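PDB 4FHO: internalin C2 from Listeria monocytogenes serotype 4b str. F2365, which is a leucine-rich-repeat internalin that probably takes part in adhesion to, or invasion of, host cells through protein-protein contacts. Local coordinates for residues 74-78 with 79-83; 118-122 with 123-127; 184-188 with 189-193; 195-198 with 199-202. One frame throughout, in Å; residues are numbered along the deposited sequence.

Contact 1 of 4, residues 74-78 with 79-83; sequences LELKD and NQITD
Between Leu76 and Asn79 the chain leaves strand 73-75 and bends round, Asp78 at the bend taking positive phi (61°), so that the Asn79 side chain comes back to the carbonyl of Leu76. The Asn79 amide nitrogen ND2 donates to Leu76 O at 3.0 Å with an N-H...O angle of 151°. It approaches from above the carbonyl plane, well away from either lone pair, and the oxygen lies somewhat out of the amide plane. The torsion chi1 of -74° sets CG of Asn79 beside its own backbone N and anti to the carbonyl carbon, which turns the amide inward. Deeper in, Ile81 crosses Leu76 at about a right angle, with Ile81 CD1 3.8 Å from Leu76 CD1 and 4.0 Å from Leu76 CB; branched aliphatic residues suit this buried inner side of the coil. Outside, water 1 donates to Asp78 O at 2.9 Å and accepts from Gln80 NE2 at 3.1 Å, linking the turn to a long polar side chain at the surface. Asn79 also gives ND2 to Ala54 O and receives the backbone N-H groups of Thr57 and Val59 on OD1, while Asn101 donates to Leu76 O. A buried asparagine, able to donate and accept at once, therefore satisfies backbone groups of its own turn and of the preceding one, as in the asparagine ladder of leucine-rich repeats.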
# COMPACT_ATOMS: atom_id res chain seq x y z
N LEU A 74 -3.07 -1.47 9.38
CA LEU A 74 -3.60 -2.78 9.03
C LEU A 74 -2.51 -3.57 8.30
O LEU A 74 -2.07 -3.17 7.23
CB LEU A 74 -4.88 -2.63 8.18
CG LEU A 74 -5.71 -3.89 7.92
CD1 LEU A 74 -6.11 -4.64 9.19
CD2 LEU A 74 -6.94 -3.50 7.12
N GLU A 75 -2.08 -4.67 8.90
CA GLU A 75 -0.98 -5.49 8.42
C GLU A 75 -1.59 -6.84 8.04
O GLU A 75 -1.90 -7.66 8.92
CB GLU A 75 0.10 -5.61 9.50
CG GLU A 75 0.72 -4.28 9.90
CD GLU A 75 1.76 -4.39 11.02
OE1 GLU A 75 1.74 -5.36 11.81
OE2 GLU A 75 2.59 -3.46 11.12
N LEU A 76 -1.75 -7.05 6.73
CA LEU A 76 -2.42 -8.24 6.20
C LEU A 76 -1.60 -8.92 5.10
O LEU A 76 -2.17 -9.61 4.23
CB LEU A 76 -3.82 -7.87 5.70
CG LEU A 76 -4.84 -7.44 6.77
CD1 LEU A 76 -6.14 -6.93 6.15
CD2 LEU A 76 -5.14 -8.55 7.76
N LYS A 77 -0.27 -8.77 5.18
CA LYS A 77 0.66 -9.41 4.25
C LYS A 77 0.49 -10.94 4.18
O LYS A 77 0.27 -11.60 5.20
CB LYS A 77 2.14 -9.04 4.58
CG LYS A 77 3.20 -9.77 3.77
CD LYS A 77 4.61 -9.22 3.99
CE LYS A 77 5.57 -9.80 2.97
NZ LYS A 77 7.00 -9.62 3.34
N ASP A 78 0.59 -11.47 2.96
CA ASP A 78 0.63 -12.92 2.70
C ASP A 78 -0.60 -13.68 3.16
O ASP A 78 -0.51 -14.74 3.72
CB ASP A 78 1.93 -13.54 3.24
CG ASP A 78 3.17 -13.09 2.48
OD1 ASP A 78 3.07 -12.69 1.30
OD2 ASP A 78 4.27 -13.17 3.06
N ASN A 79 -1.77 -13.09 2.90
CA ASN A 79 -3.05 -13.75 3.11
C ASN A 79 -3.66 -14.01 1.72
O ASN A 79 -2.97 -13.84 0.70
CB ASN A 79 -3.90 -12.89 4.04
CG ASN A 79 -3.42 -12.98 5.50
OD1 ASN A 79 -3.39 -14.06 6.07
ND2 ASN A 79 -2.97 -11.87 6.05
N GLN A 80 -4.93 -14.43 1.67
CA GLN A 80 -5.59 -14.72 0.40
C GLN A 80 -6.87 -13.89 0.30
O GLN A 80 -7.93 -14.40 -0.00
CB GLN A 80 -5.87 -16.22 0.26
CG GLN A 80 -4.59 -17.06 0.21
CD GLN A 80 -4.01 -17.34 1.58
OE1 GLN A 80 -4.73 -17.69 2.50
NE2 GLN A 80 -2.70 -17.14 1.73
N ILE A 81 -6.73 -12.58 0.49
CA ILE A 81 -7.86 -11.66 0.50
C ILE A 81 -8.11 -11.25 -0.96
O ILE A 81 -7.18 -10.90 -1.65
CB ILE A 81 -7.57 -10.42 1.40
CG1 ILE A 81 -7.44 -10.85 2.88
CG2 ILE A 81 -8.66 -9.36 1.27
CD1 ILE A 81 -6.73 -9.85 3.76
N THR A 82 -9.37 -11.31 -1.39
CA THR A 82 -9.80 -10.91 -2.74
C THR A 82 -10.70 -9.65 -2.79
O THR A 82 -10.81 -9.05 -3.86
CB THR A 82 -10.54 -12.07 -3.43
OG1 THR A 82 -11.69 -12.45 -2.66
CG2 THR A 82 -9.62 -13.29 -3.56
N ASP A 83 -11.32 -9.27 -1.67
CA ASP A 83 -12.34 -8.20 -1.62
C ASP A 83 -11.97 -7.17 -0.54
O ASP A 83 -11.93 -7.50 0.65
CB ASP A 83 -13.72 -8.81 -1.33
CG ASP A 83 -14.86 -7.77 -1.33
OD1 ASP A 83 -14.68 -6.64 -1.83
OD2 ASP A 83 -15.95 -8.10 -0.83
O HOH W 1 -1.80 -17.17 4.74

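Contact 2 of 4, residues 118-122 with 123-127; sequences LDLTS and TQITD
The Thr123 hydroxyl reaches back to the carbonyl of Leu120 in a leucine-rich-repeat coil, at the ladder position where asparagine is usual, and joins the turn after strand 117-119 to the end of that strand. The polar contacts come first. Thr123 OG1 donates to Leu120 O at 2.7 Å, with a C=O...O angle of 128° and the hydroxyl tilted 32° from the carbonyl plane. With chi1 at 56°, OG1 lies between the backbone N and the carbonyl carbon, and this brings so short a side chain to the oxygen; CG2 takes the place beside N and packs 3.4 Å from the same Leu120 O. Asn145 of the next turn donates to Leu120 O as well and accepts from the Thr123 backbone N, so the link to the next coil is kept.

The apolar contact lies on the inner side, where both residues are buried. Leu120 and Ile125 cross at about a right angle, Leu120 CD1 being 4.1 Å from Ile125 CD1, and the same methyl of Ile125 also reaches Leu120 CB.

Water makes the outer link: water 2 donates to Ser122 O and accepts from Gln124 NE2, while Gln124 OE1 takes a bond from Lys104. Small or polar residues fit this partly open bend, where Ser122 and Gln124 both have positive phi.

At the strand end an Asx turn fixes the carboxylate of Asp119. Its OD1 holds two donors of Thr121, the backbone N at 3.0 Å nearly along the C-O bond and OG1 at 2.6 Å on the syn side.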
# COMPACT_ATOMS: atom_id res chain seq x y z
N LEU A 118 1.49 2.54 1.86
CA LEU A 118 0.69 1.54 1.15
C LEU A 118 1.60 0.49 0.52
O LEU A 118 2.48 0.85 -0.26
CB LEU A 118 -0.15 2.23 0.07
CG LEU A 118 -1.06 1.38 -0.80
CD1 LEU A 118 -1.96 0.55 0.10
CD2 LEU A 118 -1.89 2.26 -1.73
N ASP A 119 1.40 -0.77 0.87
CA ASP A 119 2.17 -1.88 0.29
C ASP A 119 1.27 -2.79 -0.54
O ASP A 119 0.47 -3.55 0.01
CB ASP A 119 2.90 -2.67 1.37
CG ASP A 119 3.89 -3.70 0.82
OD1 ASP A 119 3.94 -3.99 -0.40
OD2 ASP A 119 4.64 -4.24 1.63
N LEU A 120 1.45 -2.72 -1.86
CA LEU A 120 0.71 -3.53 -2.83
C LEU A 120 1.63 -4.48 -3.63
O LEU A 120 1.29 -4.89 -4.75
CB LEU A 120 -0.11 -2.62 -3.75
CG LEU A 120 -1.17 -1.76 -3.06
CD1 LEU A 120 -1.69 -0.75 -4.08
CD2 LEU A 120 -2.30 -2.60 -2.44
N THR A 121 2.76 -4.86 -3.02
CA THR A 121 3.69 -5.85 -3.58
C THR A 121 2.98 -7.18 -3.88
O THR A 121 2.28 -7.67 -3.05
CB THR A 121 4.87 -6.09 -2.62
OG1 THR A 121 5.53 -4.83 -2.34
CG2 THR A 121 5.86 -7.11 -3.22
N SER A 122 3.14 -7.71 -5.09
CA SER A 122 2.62 -9.04 -5.47
C SER A 122 1.12 -9.18 -5.22
O SER A 122 0.69 -10.07 -4.50
CB SER A 122 3.39 -10.16 -4.73
OG SER A 122 4.77 -10.04 -4.93
N THR A 123 0.35 -8.21 -5.72
CA THR A 123 -1.12 -8.20 -5.58
C THR A 123 -1.86 -8.50 -6.88
O THR A 123 -3.09 -8.40 -6.93
CB THR A 123 -1.62 -6.93 -4.87
OG1 THR A 123 -1.17 -5.77 -5.56
CG2 THR A 123 -1.07 -6.91 -3.42
N GLN A 124 -1.12 -8.93 -7.90
CA GLN A 124 -1.65 -9.22 -9.23
C GLN A 124 -2.40 -8.05 -9.85
O GLN A 124 -3.36 -8.26 -10.59
CB GLN A 124 -2.55 -10.48 -9.21
CG GLN A 124 -1.91 -11.70 -8.60
CD GLN A 124 -2.84 -12.90 -8.50
OE1 GLN A 124 -3.77 -13.05 -9.28
NE2 GLN A 124 -2.57 -13.75 -7.55
N ILE A 125 -1.96 -6.83 -9.58
CA ILE A 125 -2.57 -5.62 -10.17
C ILE A 125 -1.88 -5.26 -11.48
O ILE A 125 -0.68 -5.53 -11.68
CB ILE A 125 -2.68 -4.43 -9.16
CG1 ILE A 125 -1.32 -3.91 -8.67
CG2 ILE A 125 -3.55 -4.85 -7.97
CD1 ILE A 125 -1.42 -2.75 -7.69
N THR A 126 -2.64 -4.67 -12.38
CA THR A 126 -2.13 -4.13 -13.65
C THR A 126 -2.25 -2.60 -13.75
O THR A 126 -1.66 -2.02 -14.63
CB THR A 126 -2.85 -4.78 -14.85
OG1 THR A 126 -4.24 -4.43 -14.83
CG2 THR A 126 -2.74 -6.31 -14.78
N ASP A 127 -2.97 -1.97 -12.83
CA ASP A 127 -3.49 -0.62 -12.99
C ASP A 127 -3.47 0.07 -11.61
O ASP A 127 -3.99 -0.48 -10.66
CB ASP A 127 -4.95 -0.76 -13.50
CG ASP A 127 -5.59 0.55 -13.89
OD1 ASP A 127 -4.91 1.59 -14.01
OD2 ASP A 127 -6.82 0.53 -14.12
O HOH W 2 -0.48 -12.60 -5.58

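Contact 3 of 4, residues 184-188 with 189-193; sequences LRADD and NKISD. With SO4 (sulfate ion), chain C.
A chi1 of -87° leaves CG of Asn189 anti to its carbonyl carbon, and chi2 of -64° turns the amide so that ND2 faces Ala186 O; the two are 3.1 Å apart. The N-H...O angle of 175° makes the bond almost straight, and the oxygen lies in the amide plane, although the donor stands above the carbonyl plane of Ala186. Ile191 reaches inward with CD1, which rests 3.8 Å from Ala186 CB: a long branched residue suits a place opposite a mere methyl group. On the strand, Arg185 extends outward from CG to NE and meets a sulfate, probably from the crystallisation liquor, with the edge of its guanidinium. Arg185 NH1 donates to sulfate O2 at 2.8 Å, Arg185 NH2 to O4 at 2.9 Å, and a weak bond joins NH1 to O4. Glu205 forms a salt bridge with NE, probably steadying the group. Asn189 is a rung of the asparagine ladder: its ND2 also reaches Ile164 O, and its OD1 accepts from Val169 N. Strand 183-185 lies in the parallel sheet between strands 161-163 and 205-207, and Asn211, after the latter, donates in turn to Ala186 O.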
# COMPACT_ATOMS: atom_id res chain seq x y z
N LEU A 184 13.99 5.69 -5.31
CA LEU A 184 13.27 5.11 -6.43
C LEU A 184 13.90 3.76 -6.69
O LEU A 184 15.05 3.69 -7.09
CB LEU A 184 13.35 5.97 -7.69
CG LEU A 184 12.65 5.38 -8.93
CD1 LEU A 184 11.15 5.21 -8.68
CD2 LEU A 184 12.88 6.22 -10.17
N ARG A 185 13.12 2.70 -6.48
CA ARG A 185 13.55 1.35 -6.79
C ARG A 185 12.73 0.86 -7.98
O ARG A 185 11.51 0.73 -7.87
CB ARG A 185 13.37 0.45 -5.59
CG ARG A 185 14.39 0.73 -4.51
CD ARG A 185 14.20 -0.24 -3.38
NE ARG A 185 15.24 -0.12 -2.38
CZ ARG A 185 15.41 -0.94 -1.35
NH1 ARG A 185 14.58 -1.97 -1.13
NH2 ARG A 185 16.40 -0.71 -0.51
N ALA A 186 13.41 0.62 -9.10
CA ALA A 186 12.77 0.29 -10.37
C ALA A 186 13.50 -0.78 -11.17
O ALA A 186 13.44 -0.78 -12.40
CB ALA A 186 12.59 1.56 -11.19
N ASP A 187 14.12 -1.75 -10.46
CA ASP A 187 14.82 -2.88 -11.13
C ASP A 187 13.81 -3.71 -11.94
O ASP A 187 12.72 -3.97 -11.45
CB ASP A 187 15.52 -3.81 -10.12
CG ASP A 187 16.75 -3.19 -9.46
OD1 ASP A 187 17.23 -2.13 -9.91
OD2 ASP A 187 17.26 -3.78 -8.47
N ASP A 188 14.18 -4.12 -13.15
CA ASP A 188 13.42 -5.07 -13.98
C ASP A 188 12.09 -4.43 -14.44
O ASP A 188 11.01 -4.75 -13.97
CB ASP A 188 13.26 -6.44 -13.27
CG ASP A 188 12.75 -7.56 -14.20
OD1 ASP A 188 12.41 -7.32 -15.38
OD2 ASP A 188 12.66 -8.70 -13.73
N ASN A 189 12.25 -3.50 -15.37
CA ASN A 189 11.17 -2.76 -16.01
C ASN A 189 11.57 -2.57 -17.50
O ASN A 189 12.44 -3.29 -17.99
CB ASN A 189 10.93 -1.46 -15.24
CG ASN A 189 9.97 -1.64 -14.09
OD1 ASN A 189 8.79 -1.95 -14.29
ND2 ASN A 189 10.45 -1.41 -12.88
N LYS A 190 10.93 -1.65 -18.21
CA LYS A 190 11.26 -1.35 -19.60
C LYS A 190 11.67 0.12 -19.73
O LYS A 190 11.30 0.79 -20.68
CB LYS A 190 10.05 -1.68 -20.49
CG LYS A 190 9.62 -3.15 -20.45
CD LYS A 190 10.50 -4.02 -21.34
CE LYS A 190 10.37 -5.50 -20.99
NZ LYS A 190 8.96 -5.98 -20.96
N ILE A 191 12.49 0.60 -18.79
CA ILE A 191 12.90 2.01 -18.75
C ILE A 191 14.11 2.18 -19.69
O ILE A 191 15.07 1.40 -19.62
CB ILE A 191 13.21 2.46 -17.29
CG1 ILE A 191 11.95 2.35 -16.41
CG2 ILE A 191 13.76 3.88 -17.25
CD1 ILE A 191 12.20 2.39 -14.91
N SER A 192 14.04 3.18 -20.57
CA SER A 192 15.20 3.61 -21.39
C SER A 192 15.62 5.07 -21.24
O SER A 192 16.79 5.37 -21.43
CB SER A 192 14.95 3.31 -22.87
OG SER A 192 13.73 3.85 -23.31
N ASP A 193 14.68 5.96 -20.94
CA ASP A 193 14.93 7.38 -20.76
C ASP A 193 14.77 7.62 -19.27
O ASP A 193 13.73 7.30 -18.73
CB ASP A 193 13.89 8.18 -21.57
CG ASP A 193 14.18 9.68 -21.65
OD1 ASP A 193 14.98 10.21 -20.85
OD2 ASP A 193 13.59 10.33 -22.53
S SO4 C . 15.25 -3.67 1.93
O1 SO4 C . 16.43 -4.56 1.86
O2 SO4 C . 14.30 -4.00 0.84
O3 SO4 C . 14.56 -3.82 3.24
O4 SO4 C . 15.70 -2.26 1.79

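Contact 4 of 4, residues 195-198 with 199-202; sequences SPLA and SLPN
The 3-10 segment beginning at Ser195 lies on the convex side of the leucine-rich-repeat coil, and here it leads into the loop that returns toward strand 205-207. Leu200 N donates to Leu197 O at 3.0 Å, an i to i+3 bond like that of Ala198 N to Ser195 O. A weaker bond of the same spacing runs from Ser199 N to Pro196 O at 3.5 Å. Proline suits the first turn, where its ring restricts phi and the missing N-H costs no bond of this series.

Ser199 turns its hydroxyl back over the segment: with chi1 at 66°, OG sits between the backbone N and the carbonyl carbon and comes 3.1 Å from Pro196 O. Its stronger partner is Ala176 O of the preceding coil, so a small polar residue here links adjacent turns.

The apolar side is made by two leucines that cross obliquely. Leu197 CD2 meets Leu200 CD1 at 3.8 Å, and Leu200 CD1 also lies 4.1 Å from Leu197 CA, so the second leucine leans against the backbone as well as the side chain of the first. Both are buried, with Leu197 continuing onto Leu172 of the preceding coil, whereas Ala198 is exposed, its methyl resting on Pro218 of the following loop. Short 3-10 turns that send leucines inward, stacked from one coil to the next, are typical of the convex face of internalin-type leucine-rich repeats.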
# COMPACT_ATOMS: atom_id res chain seq x y z
N SER A 195 15.56 10.88 -18.12
CA SER A 195 15.50 12.35 -18.09
C SER A 195 14.63 12.94 -16.99
O SER A 195 15.06 13.90 -16.34
CB SER A 195 15.09 12.94 -19.45
OG SER A 195 16.06 12.63 -20.43
N PRO A 196 13.43 12.35 -16.72
CA PRO A 196 12.60 12.82 -15.60
C PRO A 196 13.26 12.92 -14.23
O PRO A 196 12.86 13.76 -13.43
CB PRO A 196 11.47 11.79 -15.56
CG PRO A 196 11.29 11.43 -16.99
CD PRO A 196 12.67 11.42 -17.58
N LEU A 197 14.26 12.07 -13.96
CA LEU A 197 14.93 12.01 -12.66
C LEU A 197 15.79 13.25 -12.36
O LEU A 197 16.06 13.52 -11.20
CB LEU A 197 15.75 10.71 -12.51
CG LEU A 197 15.03 9.36 -12.77
CD1 LEU A 197 15.91 8.19 -12.33
CD2 LEU A 197 13.66 9.25 -12.10
N ALA A 198 16.17 14.01 -13.39
CA ALA A 198 16.94 15.27 -13.22
C ALA A 198 16.23 16.36 -12.39
O ALA A 198 16.91 17.19 -11.77
CB ALA A 198 17.35 15.84 -14.57
N SER A 199 14.89 16.36 -12.40
CA SER A 199 14.08 17.27 -11.57
C SER A 199 13.72 16.69 -10.18
O SER A 199 12.85 17.25 -9.50
CB SER A 199 12.82 17.70 -12.34
OG SER A 199 11.95 16.61 -12.56
N LEU A 200 14.37 15.60 -9.76
CA LEU A 200 14.19 14.99 -8.43
C LEU A 200 15.49 15.19 -7.63
O LEU A 200 16.33 14.29 -7.57
CB LEU A 200 13.82 13.51 -8.58
CG LEU A 200 12.58 13.21 -9.42
CD1 LEU A 200 12.32 11.71 -9.49
CD2 LEU A 200 11.35 13.93 -8.90
N PRO A 201 15.67 16.39 -7.02
CA PRO A 201 16.97 16.72 -6.39
C PRO A 201 17.34 15.98 -5.09
O PRO A 201 18.52 15.92 -4.74
CB PRO A 201 16.84 18.23 -6.12
CG PRO A 201 15.39 18.46 -5.95
CD PRO A 201 14.75 17.55 -6.95
N ASN A 202 16.36 15.40 -4.41
CA ASN A 202 16.59 14.74 -3.12
C ASN A 202 16.89 13.24 -3.22
O ASN A 202 17.05 12.60 -2.19
CB ASN A 202 15.43 15.04 -2.16
CG ASN A 202 15.26 16.53 -1.92
OD1 ASN A 202 16.09 17.16 -1.28
ND2 ASN A 202 14.18 17.11 -2.45

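Contacts 1, 2 and 3 are equivalent bends after strands 73-75, 117-119 and 183-185 of one parallel sheet. Their centres are 11 Å apart between contacts 1 and 2, 17 Å between contacts 2 and 3, and 27 Å between contacts 1 and 3, and none touches another. The ladder donor is asparagine in contacts 1 and 3 but threonine in contact 2. Contact 4 follows contact 3 along the chain, its centre 14 Å away, and the two meet through the core, Leu184 CD2 lying 3.7 Å from Leu197 CD2. The sulfate belongs to contact 3, bound by the outward-facing Arg185.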